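Local coordinates for acetyltransferase, GNAT family (PDB 2I79), which probably transfers the acetyl group of acetyl coenzyme A, which it binds, to an acceptor amine, as other enzymes of the GNAT family do, at residues K13-L18 with I48-Q53; L62-N67 with N101-L106; V74-D79 with E113-S118. One frame throughout, in Å; residues are numbered along the deposited sequence.

Contact 1: K13-L18 with I48-Q53; sequences KDAAEL and IFLNKQ
This is a small, buried, purely apolar helix-helix contact in which Leu50 of helix 43-55 packs against Ala15 and Leu18 at the start of helix 15-26. No hydrogen bond crosses between the segments. The backbones come nearest at Ala15 and Leu50, whose CA atoms lie 7.3 Å apart.

Leu50 does most of the work on its side, and both of its methyls take part. CD1 is equally near Ala15 N and Ala15 CA, at 3.9 Å, and so lies against the main chain of the first turn. Ala15 CB is farther from it, at 4.4 Å. CD1 also reaches Leu18 CD2, and Leu50 CD2 meets the same Leu18 methyl at 3.8 Å. The Leu18 side chain swings CG opposite its own backbone N (chi1 -179°). It reaches Leu50 with one branch, CD2, at a slant.

That turn is tied down from its own side. Leu18 N bonds to Asp14 O at 2.9 Å. The Asp14 carboxylate faces other partners: OD2 takes a hydrogen bond from Glu11 N and forms a salt bridge with Arg8. Leu18 continues the packing from Leu50 onto Leu63 and Ile73 of the neighbouring strands, while Leu50 also touches Ala10. Farther along helix 43-55, Gln53 NE2 bonds to Ile76 O and Thr61 OG1.

The side chain of Leu18 is about 13 Å from the bound acetyl coenzyme A. The contact is structural packing between the two helices that lie between the first strand, 5-9, and strand 60-66, as in the GNAT fold.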
loop_
_atom_site.group_PDB
_atom_site.type_symbol
_atom_site.label_atom_id
_atom_site.label_comp_id
_atom_site.label_asym_id
_atom_site.label_seq_id
_atom_site.Cartn_x
_atom_site.Cartn_y
_atom_site.Cartn_z
ATOM N N LYS A 13 -21.108 4.449 -15.522
ATOM C CA LYS A 13 -21.637 3.695 -16.668
ATOM C C LYS A 13 -20.656 2.676 -17.311
ATOM O O LYS A 13 -21.101 1.718 -17.971
ATOM C CB LYS A 13 -22.169 4.651 -17.753
ATOM C CG LYS A 13 -21.085 5.544 -18.399
ATOM C CD LYS A 13 -21.449 5.988 -19.825
ATOM C CE LYS A 13 -20.395 6.947 -20.402
ATOM N NZ LYS A 13 -20.618 7.235 -21.868
ATOM N N ASP A 14 -19.345 2.894 -17.135
ATOM C CA ASP A 14 -18.324 1.989 -17.635
ATOM C C ASP A 14 -18.096 0.722 -16.770
ATOM O O ASP A 14 -17.314 -0.145 -17.155
ATOM C CB ASP A 14 -16.975 2.726 -17.758
ATOM C CG ASP A 14 -17.076 4.014 -18.579
ATOM O OD1 ASP A 14 -17.771 4.022 -19.596
ATOM O OD2 ASP A 14 -16.443 5.025 -18.210
ATOM N N ALA A 15 -18.735 0.626 -15.611
ATOM C CA ALA A 15 -18.417 -0.420 -14.622
ATOM C C ALA A 15 -18.299 -1.859 -15.179
ATOM O O ALA A 15 -17.345 -2.581 -14.877
ATOM C CB ALA A 15 -19.461 -0.378 -13.503
ATOM N N ALA A 16 -19.276 -2.261 -15.982
ATOM C CA ALA A 16 -19.379 -3.629 -16.484
ATOM C C ALA A 16 -18.265 -3.915 -17.466
ATOM O O ALA A 16 -17.635 -4.978 -17.408
ATOM C CB ALA A 16 -20.796 -3.860 -17.154
ATOM N N GLU A 17 -18.031 -2.966 -18.376
ATOM C CA GLU A 17 -16.955 -3.111 -19.380
ATOM C C GLU A 17 -15.595 -3.093 -18.713
ATOM O O GLU A 17 -14.699 -3.821 -19.121
ATOM C CB GLU A 17 -16.999 -2.010 -20.430
ATOM C CG GLU A 17 -18.174 -2.036 -21.387
ATOM C CD GLU A 17 -18.358 -0.673 -22.081
ATOM O OE1 GLU A 17 -17.554 -0.366 -22.991
ATOM O OE2 GLU A 17 -19.275 0.089 -21.689
ATOM N N LEU A 18 -15.440 -2.262 -17.691
ATOM C CA LEU A 18 -14.176 -2.175 -16.972
ATOM C C LEU A 18 -13.909 -3.452 -16.191
ATOM O O LEU A 18 -12.788 -3.905 -16.145
ATOM C CB LEU A 18 -14.162 -0.952 -16.048
ATOM C CG LEU A 18 -12.869 -0.715 -15.235
ATOM C CD1 LEU A 18 -11.572 -0.800 -16.106
ATOM C CD2 LEU A 18 -12.988 0.598 -14.518
ATOM N N ILE A 48 -19.415 1.635 -7.508
ATOM C CA ILE A 48 -18.985 2.324 -6.282
ATOM C C ILE A 48 -17.540 2.848 -6.409
ATOM O O ILE A 48 -17.271 4.059 -6.343
ATOM C CB ILE A 48 -19.139 1.376 -5.045
ATOM C CG1 ILE A 48 -20.637 1.145 -4.742
ATOM C CG2 ILE A 48 -18.374 1.931 -3.803
ATOM C CD1 ILE A 48 -20.966 -0.169 -4.023
ATOM N N PHE A 49 -16.604 1.943 -6.630
ATOM C CA PHE A 49 -15.233 2.371 -6.854
ATOM C C PHE A 49 -15.156 3.574 -7.826
ATOM O O PHE A 49 -14.438 4.553 -7.567
ATOM C CB PHE A 49 -14.378 1.209 -7.355
ATOM C CG PHE A 49 -12.966 1.605 -7.701
ATOM C CD1 PHE A 49 -12.032 1.842 -6.700
ATOM C CD2 PHE A 49 -12.570 1.753 -9.033
ATOM C CE1 PHE A 49 -10.724 2.216 -7.013
ATOM C CE2 PHE A 49 -11.269 2.114 -9.353
ATOM C CZ PHE A 49 -10.341 2.350 -8.334
ATOM N N LEU A 50 -15.890 3.499 -8.937
ATOM C CA LEU A 50 -15.791 4.516 -9.988
ATOM C C LEU A 50 -16.363 5.886 -9.562
ATOM O O LEU A 50 -15.802 6.936 -9.939
ATOM C CB LEU A 50 -16.424 4.015 -11.293
ATOM C CG LEU A 50 -15.576 2.967 -12.011
ATOM C CD1 LEU A 50 -16.231 2.546 -13.303
ATOM C CD2 LEU A 50 -14.188 3.494 -12.287
ATOM N N ASN A 51 -17.450 5.874 -8.786
ATOM C CA ASN A 51 -17.985 7.099 -8.174
ATOM C C ASN A 51 -16.931 7.777 -7.255
ATOM O O ASN A 51 -16.667 8.987 -7.375
ATOM C CB ASN A 51 -19.306 6.818 -7.407
ATOM C CG ASN A 51 -20.491 6.470 -8.351
ATOM O OD1 ASN A 51 -20.657 7.081 -9.411
ATOM N ND2 ASN A 51 -21.314 5.492 -7.958
ATOM N N LYS A 52 -16.322 6.999 -6.367
ATOM C CA LYS A 52 -15.237 7.498 -5.508
ATOM C C LYS A 52 -14.081 8.157 -6.271
ATOM O O LYS A 52 -13.662 9.264 -5.918
ATOM C CB LYS A 52 -14.648 6.367 -4.666
ATOM C CG LYS A 52 -15.314 6.168 -3.334
ATOM C CD LYS A 52 -14.540 5.140 -2.496
ATOM C CE LYS A 52 -15.334 4.697 -1.254
ATOM N NZ LYS A 52 -16.582 3.921 -1.622
ATOM N N GLN A 53 -13.536 7.461 -7.280
ATOM C CA GLN A 53 -12.441 8.021 -8.105
ATOM C C GLN A 53 -12.813 9.390 -8.714
ATOM O O GLN A 53 -12.021 10.339 -8.637
ATOM C CB GLN A 53 -12.004 7.052 -9.229
ATOM C CG GLN A 53 -11.246 5.796 -8.774
ATOM C CD GLN A 53 -9.891 6.081 -8.106
ATOM O OE1 GLN A 53 -9.814 6.287 -6.888
ATOM N NE2 GLN A 53 -8.822 6.054 -8.894
#

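Contact 2: L62-N67 with N101-L106; sequences LLAFLN and NGLGSL. With ACO (acetyl coenzyme *a), chain G.
The pyrophosphate-binding loop of the GNAT fold, where a turn leads into helix 103-117 and grips acetyl coenzyme A, is backed here by strand 60-66. The touch between strand and helix start is apolar. Leu103, the first residue of the helix, points at the strand and meets Ala64 and Leu66.

Ala64 CB lies 3.7 Å from Leu103 CD1. The other Leu103 methyl, CD2, is also near Ala64 and makes a looser contact with Leu66 CD2 at 4.5 Å. With chi1 at -176°, Leu103 CG stands opposite its backbone N; CD1 meets the alanine and CD2 lies a little farther off. Ala64 also touches Leu107, one turn on, so the alanine packs on the first two turns of the helix.

While Leu103 is held by the strand, the amides beside it serve the cofactor. Gly102 is the N-cap residue, and its N donates to ACO O1A at 3.0 Å. Gly104 N donates to ACO O5A at 2.8 Å. Together they hold oxygens of both phosphates of the pyrophosphate. The helix N terminus would probably also stabilise the negative charge electrostatically. Gly102 has a positive phi of 95°. Gly104, which has no side chain, lies against the cofactor close to O6A. Asn100, Ile92 and Ile94 add further backbone donors to acetyl coenzyme A.

Ser105 grips one oxygen twice: its N lies 2.9 Å from ACO O2A with an N-H...O angle of 148°, and its OG donates to the same O2A at 3.0 Å. That hydroxyl is also hydrogen-bonded to Lys141 NZ.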
loop_
_atom_site.group_PDB
_atom_site.type_symbol
_atom_site.label_atom_id
_atom_site.label_comp_id
_atom_site.label_asym_id
_atom_site.label_seq_id
_atom_site.Cartn_x
_atom_site.Cartn_y
_atom_site.Cartn_z
ATOM N N LEU A 62 -8.490 6.620 -15.582
ATOM C CA LEU A 62 -8.591 6.984 -16.995
ATOM C C LEU A 62 -8.658 5.737 -17.860
ATOM O O LEU A 62 -7.908 4.779 -17.652
ATOM C CB LEU A 62 -7.381 7.798 -17.438
ATOM C CG LEU A 62 -7.186 9.228 -16.887
ATOM C CD1 LEU A 62 -5.862 9.807 -17.396
ATOM C CD2 LEU A 62 -8.327 10.157 -17.246
ATOM N N LEU A 63 -9.541 5.776 -18.853
ATOM C CA LEU A 63 -9.754 4.672 -19.762
ATOM C C LEU A 63 -9.353 5.042 -21.204
ATOM O O LEU A 63 -9.551 6.183 -21.637
ATOM C CB LEU A 63 -11.235 4.293 -19.742
ATOM C CG LEU A 63 -11.902 3.925 -18.406
ATOM C CD1 LEU A 63 -13.366 3.581 -18.613
ATOM C CD2 LEU A 63 -11.179 2.781 -17.718
ATOM N N ALA A 64 -8.807 4.074 -21.935
ATOM C CA ALA A 64 -8.594 4.194 -23.376
ATOM C C ALA A 64 -9.528 3.222 -24.069
ATOM O O ALA A 64 -9.483 2.036 -23.797
ATOM C CB ALA A 64 -7.143 3.888 -23.734
ATOM N N PHE A 65 -10.394 3.743 -24.946
ATOM C CA PHE A 65 -11.210 2.939 -25.832
ATOM C C PHE A 65 -10.557 2.924 -27.216
ATOM O O PHE A 65 -10.270 3.972 -27.799
ATOM C CB PHE A 65 -12.637 3.499 -25.943
ATOM C CG PHE A 65 -13.385 3.536 -24.632
ATOM C CD1 PHE A 65 -14.280 2.535 -24.306
ATOM C CD2 PHE A 65 -13.173 4.576 -23.725
ATOM C CE1 PHE A 65 -14.981 2.583 -23.100
ATOM C CE2 PHE A 65 -13.837 4.632 -22.524
ATOM C CZ PHE A 65 -14.744 3.638 -22.196
ATOM N N LEU A 66 -10.313 1.719 -27.717
ATOM C CA LEU A 66 -9.881 1.497 -29.084
ATOM C C LEU A 66 -11.027 0.824 -29.807
ATOM O O LEU A 66 -11.509 -0.241 -29.377
ATOM C CB LEU A 66 -8.664 0.596 -29.100
ATOM C CG LEU A 66 -7.494 0.886 -30.003
ATOM C CD1 LEU A 66 -7.195 2.400 -30.250
ATOM C CD2 LEU A 66 -6.317 0.164 -29.320
ATOM N N ASN A 67 -11.473 1.466 -30.886
ATOM C CA ASN A 67 -12.623 0.993 -31.647
ATOM C C ASN A 67 -13.856 0.690 -30.766
ATOM O O ASN A 67 -14.523 -0.329 -30.935
ATOM C CB ASN A 67 -12.181 -0.203 -32.498
ATOM C CG ASN A 67 -11.032 0.172 -33.422
ATOM O OD1 ASN A 67 -10.037 -0.545 -33.555
ATOM N ND2 ASN A 67 -11.139 1.344 -34.004
ATOM N N ASN A 101 2.366 -0.090 -29.238
ATOM C CA ASN A 101 1.833 0.833 -30.208
ATOM C C ASN A 101 1.784 2.257 -29.654
ATOM O O ASN A 101 1.252 3.159 -30.322
ATOM C CB ASN A 101 0.436 0.375 -30.636
ATOM C CG ASN A 101 0.480 -0.809 -31.556
ATOM O OD1 ASN A 101 0.973 -0.707 -32.678
ATOM N ND2 ASN A 101 0.009 -1.948 -31.090
ATOM N N GLY A 102 2.314 2.466 -28.445
ATOM C CA GLY A 102 2.295 3.791 -27.819
ATOM C C GLY A 102 1.136 4.043 -26.849
ATOM O O GLY A 102 1.050 5.097 -26.258
ATOM N N LEU A 103 0.245 3.084 -26.652
ATOM C CA LEU A 103 -0.953 3.362 -25.838
ATOM C C LEU A 103 -0.619 3.559 -24.352
ATOM O O LEU A 103 -1.095 4.514 -23.713
ATOM C CB LEU A 103 -2.020 2.272 -26.025
ATOM C CG LEU A 103 -3.336 2.559 -25.289
ATOM C CD1 LEU A 103 -3.954 3.937 -25.655
ATOM C CD2 LEU A 103 -4.300 1.404 -25.546
ATOM N N GLY A 104 0.218 2.669 -23.819
ATOM C CA GLY A 104 0.754 2.798 -22.464
ATOM C C GLY A 104 1.347 4.174 -22.178
ATOM O O GLY A 104 1.082 4.744 -21.135
ATOM N N SER A 105 2.151 4.704 -23.101
ATOM C CA SER A 105 2.748 6.039 -22.960
ATOM C C SER A 105 1.740 7.162 -22.945
ATOM O O SER A 105 1.860 8.078 -22.165
ATOM C CB SER A 105 3.726 6.339 -24.105
ATOM O OG SER A 105 4.902 5.617 -23.921
ATOM N N LEU A 106 0.794 7.124 -23.866
ATOM C CA LEU A 106 -0.257 8.134 -23.928
ATOM C C LEU A 106 -1.042 8.239 -22.600
ATOM O O LEU A 106 -1.308 9.337 -22.089
ATOM C CB LEU A 106 -1.205 7.762 -25.051
ATOM C CG LEU A 106 -1.786 8.825 -25.977
ATOM C CD1 LEU A 106 -0.784 9.954 -26.313
ATOM C CD2 LEU A 106 -2.275 8.068 -27.256
HETATM N N1A ACO G . 12.234 -4.650 -22.756
HETATM C C2A ACO G . 12.376 -3.313 -22.877
HETATM N N3A ACO G . 11.483 -2.542 -23.528
HETATM C C4A ACO G . 10.384 -3.079 -24.093
HETATM C C5A ACO G . 10.147 -4.518 -23.992
HETATM C C6A ACO G . 11.159 -5.298 -23.264
HETATM N N6A ACO G . 11.010 -6.634 -23.133
HETATM N N7A ACO G . 9.006 -4.773 -24.636
HETATM C C8A ACO G . 8.547 -3.573 -25.106
HETATM N N9A ACO G . 9.378 -2.568 -24.780
HETATM C C1B ACO G . 9.311 -1.102 -25.039
HETATM C C2B ACO G . 8.812 -0.604 -26.386
HETATM O O2B ACO G . 9.862 -0.536 -27.354
HETATM C C3B ACO G . 8.342 0.779 -26.011
HETATM O O3B ACO G . 9.395 1.699 -25.785
HETATM P P3B ACO G . 9.775 2.889 -26.785
HETATM O O7A ACO G . 10.403 2.004 -27.850
HETATM O O8A ACO G . 10.720 3.806 -26.046
HETATM O O9A ACO G . 8.487 3.588 -27.144
HETATM C C4B ACO G . 7.753 0.573 -24.624
HETATM O O4B ACO G . 8.470 -0.513 -24.049
HETATM C C5B ACO G . 6.258 0.299 -24.712
HETATM O O5B ACO G . 5.630 1.587 -24.744
HETATM P P1A ACO G . 4.073 1.673 -25.132
HETATM O O1A ACO G . 3.804 0.882 -26.385
HETATM O O2A ACO G . 3.711 3.140 -25.023
HETATM O O3A ACO G . 3.447 0.778 -23.936
HETATM P P2A ACO G . 2.367 -0.449 -24.032
HETATM O O4A ACO G . 2.925 -1.775 -24.558
HETATM O O5A ACO G . 1.146 0.170 -24.669
HETATM O O6A ACO G . 2.153 -0.596 -22.419
HETATM C CBP ACO G . 2.614 -2.023 -20.486
HETATM C CCP ACO G . 3.172 -1.148 -21.592
HETATM C CDP ACO G . 3.786 -2.456 -19.593
HETATM C CEP ACO G . 1.571 -1.205 -19.710
HETATM C CAP ACO G . 1.953 -3.262 -21.100
HETATM O OAP ACO G . 2.925 -4.117 -21.747
HETATM C C9P ACO G . 1.171 -4.045 -20.060
HETATM O O9P ACO G . 0.032 -3.717 -19.785
HETATM N N8P ACO G . 1.766 -5.092 -19.501
HETATM C C7P ACO G . 1.144 -5.986 -18.516
HETATM C C6P ACO G . 0.736 -5.295 -17.215
HETATM C C5P ACO G . 1.897 -4.568 -16.598
HETATM O O5P ACO G . 2.941 -5.161 -16.416
HETATM N N4P ACO G . 1.715 -3.291 -16.286
HETATM C C3P ACO G . 2.737 -2.459 -15.672
HETATM C C2P ACO G . 2.991 -2.789 -14.208
HETATM S S1P ACO G . 1.534 -2.437 -13.265
HETATM C C ACO G . 1.596 -0.972 -12.566
HETATM O O ACO G . 1.583 -0.079 -13.380
HETATM C CH3 ACO G . 1.665 -0.860 -11.054
#

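Contact 3: V74-D79 with E113-S118; sequences VNITAD and EWAQAS
Ile76, on strand 69-77, packs its CD1 methyl on Trp114 and Ala115 of helix 103-117. This apolar packing turns on that one methyl, which faces the notch between Trp114 and Ala115. CD1 is 4.1 Å from Trp114 CE3, on the six-membered ring of the indole, and 4.2 Å from Ala115 CB. It approaches the indole at a slant. Two torsions of Ile76 put the methyl there: CG1 lies opposite the carbonyl carbon (chi1 -58°) and the chain then runs on extended to CD1. In Trp114, CG stands opposite the backbone N, which swings the ring off the helix toward the sheet. The indole also touches Ile60 of strand 60-66, the neighbour of strand 69-77. Within the helix segment, Ser118 CB lies over one face of the Trp114 ring, toward its rim.

No hydrogen bond crosses between the segments. Around Ser118, the hydroxyl OG donates to Ala115 O at 2.8 Å, with the donor tilted 24° from the carbonyl plane. The same hydroxyl accepts from Ile120 N and Leu121 N, so it links this part of the chain to the residues leading into strand 123-129. Ser118 N bonds to Trp114 O at 3.0 Å.

The Ile76 side chain is about 10 Å from the bound acetyl coenzyme A. The contact is hydrophobic core packing: helix 103-117 lies on one face of the sheet, as the helix after the pyrophosphate-binding loop does in the GNAT fold.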
loop_
_atom_site.group_PDB
_atom_site.type_symbol
_atom_site.label_atom_id
_atom_site.label_comp_id
_atom_site.label_asym_id
_atom_site.label_seq_id
_atom_site.Cartn_x
_atom_site.Cartn_y
_atom_site.Cartn_z
ATOM N N VAL A 74 -5.352 3.504 -16.722
ATOM C CA VAL A 74 -4.378 4.003 -15.761
ATOM C C VAL A 74 -5.168 4.425 -14.515
ATOM O O VAL A 74 -6.218 5.069 -14.592
ATOM C CB VAL A 74 -3.423 5.118 -16.331
ATOM C CG1 VAL A 74 -4.175 6.264 -16.954
ATOM C CG2 VAL A 74 -2.459 5.642 -15.219
ATOM N N ASN A 75 -4.658 4.014 -13.362
ATOM C CA ASN A 75 -5.308 4.235 -12.097
ATOM C C ASN A 75 -4.350 4.977 -11.176
ATOM O O ASN A 75 -3.185 4.571 -11.012
ATOM C CB ASN A 75 -5.640 2.878 -11.527
ATOM C CG ASN A 75 -6.901 2.867 -10.768
ATOM O OD1 ASN A 75 -6.892 2.758 -9.540
ATOM N ND2 ASN A 75 -8.016 2.998 -11.474
ATOM N N ILE A 76 -4.797 6.096 -10.625
ATOM C CA ILE A 76 -4.108 6.673 -9.478
ATOM C C ILE A 76 -4.972 6.528 -8.234
ATOM O O ILE A 76 -6.134 6.925 -8.207
ATOM C CB ILE A 76 -3.737 8.128 -9.657
ATOM C CG1 ILE A 76 -2.838 8.301 -10.886
ATOM C CG2 ILE A 76 -3.055 8.619 -8.389
ATOM C CD1 ILE A 76 -2.596 9.747 -11.240
ATOM N N THR A 77 -4.364 5.930 -7.227
ATOM C CA THR A 77 -4.958 5.665 -5.931
ATOM C C THR A 77 -4.173 6.435 -4.873
ATOM O O THR A 77 -3.010 6.733 -5.067
ATOM C CB THR A 77 -4.891 4.159 -5.681
ATOM O OG1 THR A 77 -6.172 3.604 -5.954
ATOM C CG2 THR A 77 -4.444 3.836 -4.289
ATOM N N ALA A 78 -4.814 6.759 -3.755
ATOM C CA ALA A 78 -4.182 7.588 -2.729
ATOM C C ALA A 78 -4.931 7.547 -1.407
ATOM O O ALA A 78 -6.162 7.520 -1.381
ATOM C CB ALA A 78 -4.083 9.029 -3.216
ATOM N N ASP A 79 -4.180 7.576 -0.316
ATOM C CA ASP A 79 -4.733 7.761 1.026
ATOM C C ASP A 79 -5.106 9.200 1.280
ATOM O O ASP A 79 -4.647 10.083 0.577
ATOM C CB ASP A 79 -3.712 7.301 2.059
ATOM C CG ASP A 79 -3.564 5.792 2.072
ATOM O OD1 ASP A 79 -4.348 5.087 1.380
ATOM O OD2 ASP A 79 -2.669 5.301 2.775
ATOM N N GLU A 113 -0.061 14.347 -16.265
ATOM C CA GLU A 113 -0.567 15.692 -16.486
ATOM C C GLU A 113 -1.713 16.004 -15.521
ATOM O O GLU A 113 -1.755 17.087 -14.949
ATOM C CB GLU A 113 -1.079 15.814 -17.911
ATOM C CG GLU A 113 -0.586 17.017 -18.641
ATOM C CD GLU A 113 -1.051 17.011 -20.085
ATOM O OE1 GLU A 113 -0.176 16.950 -20.996
ATOM O OE2 GLU A 113 -2.297 17.045 -20.288
ATOM N N TRP A 114 -2.643 15.057 -15.348
ATOM C CA TRP A 114 -3.718 15.224 -14.380
ATOM C C TRP A 114 -3.116 15.389 -12.975
ATOM O O TRP A 114 -3.523 16.271 -12.218
ATOM C CB TRP A 114 -4.710 14.048 -14.424
ATOM C CG TRP A 114 -5.834 14.210 -13.433
ATOM C CD1 TRP A 114 -7.029 14.839 -13.644
ATOM C CD2 TRP A 114 -5.844 13.794 -12.056
ATOM N NE1 TRP A 114 -7.777 14.836 -12.498
ATOM C CE2 TRP A 114 -7.074 14.205 -11.506
ATOM C CE3 TRP A 114 -4.931 13.121 -11.234
ATOM C CZ2 TRP A 114 -7.423 13.941 -10.186
ATOM C CZ3 TRP A 114 -5.276 12.874 -9.928
ATOM C CH2 TRP A 114 -6.509 13.283 -9.416
ATOM N N ALA A 115 -2.133 14.559 -12.636
ATOM C CA ALA A 115 -1.566 14.575 -11.301
ATOM C C ALA A 115 -0.940 15.939 -11.020
ATOM O O ALA A 115 -1.128 16.504 -9.951
ATOM C CB ALA A 115 -0.549 13.451 -11.138
ATOM N N GLN A 116 -0.210 16.456 -12.001
ATOM C CA GLN A 116 0.352 17.810 -11.958
ATOM C C GLN A 116 -0.711 18.893 -11.739
ATOM O O GLN A 116 -0.550 19.774 -10.890
ATOM C CB GLN A 116 1.148 18.095 -13.250
ATOM C CG GLN A 116 2.464 17.311 -13.352
ATOM C CD GLN A 116 3.109 17.322 -14.743
ATOM O OE1 GLN A 116 2.467 17.625 -15.757
ATOM N NE2 GLN A 116 4.383 16.968 -14.794
ATOM N N ALA A 117 -1.814 18.819 -12.470
ATOM C CA ALA A 117 -2.829 19.855 -12.385
ATOM C C ALA A 117 -3.634 19.816 -11.071
ATOM O O ALA A 117 -4.170 20.842 -10.638
ATOM C CB ALA A 117 -3.752 19.774 -13.590
ATOM N N SER A 118 -3.708 18.647 -10.431
ATOM C CA SER A 118 -4.573 18.441 -9.264
ATOM C C SER A 118 -4.287 19.386 -8.095
ATOM O O SER A 118 -5.186 19.669 -7.287
ATOM C CB SER A 118 -4.480 16.995 -8.769
ATOM O OG SER A 118 -3.259 16.772 -8.086
#

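In the fold
From the N terminus, the chain passes strand 5-9 and enters helix 15-26; contact 1 closes when helix 43-55 returns to pack on its start. Contact 2 then opens on strand 60-66 and contact 3 on strand 69-77, next to it in the sheet. Both close on helix 103-117, contact 2 at its beginning and contact 3 near its end. Their segments alternate along the chain, so these two cross, while contact 1 precedes both in series. Contact 1 joins the two N-terminal helices and abuts the strands of the other two; contacts 2 and 3 tie the cofactor-binding helix to neighbouring strands of one sheet.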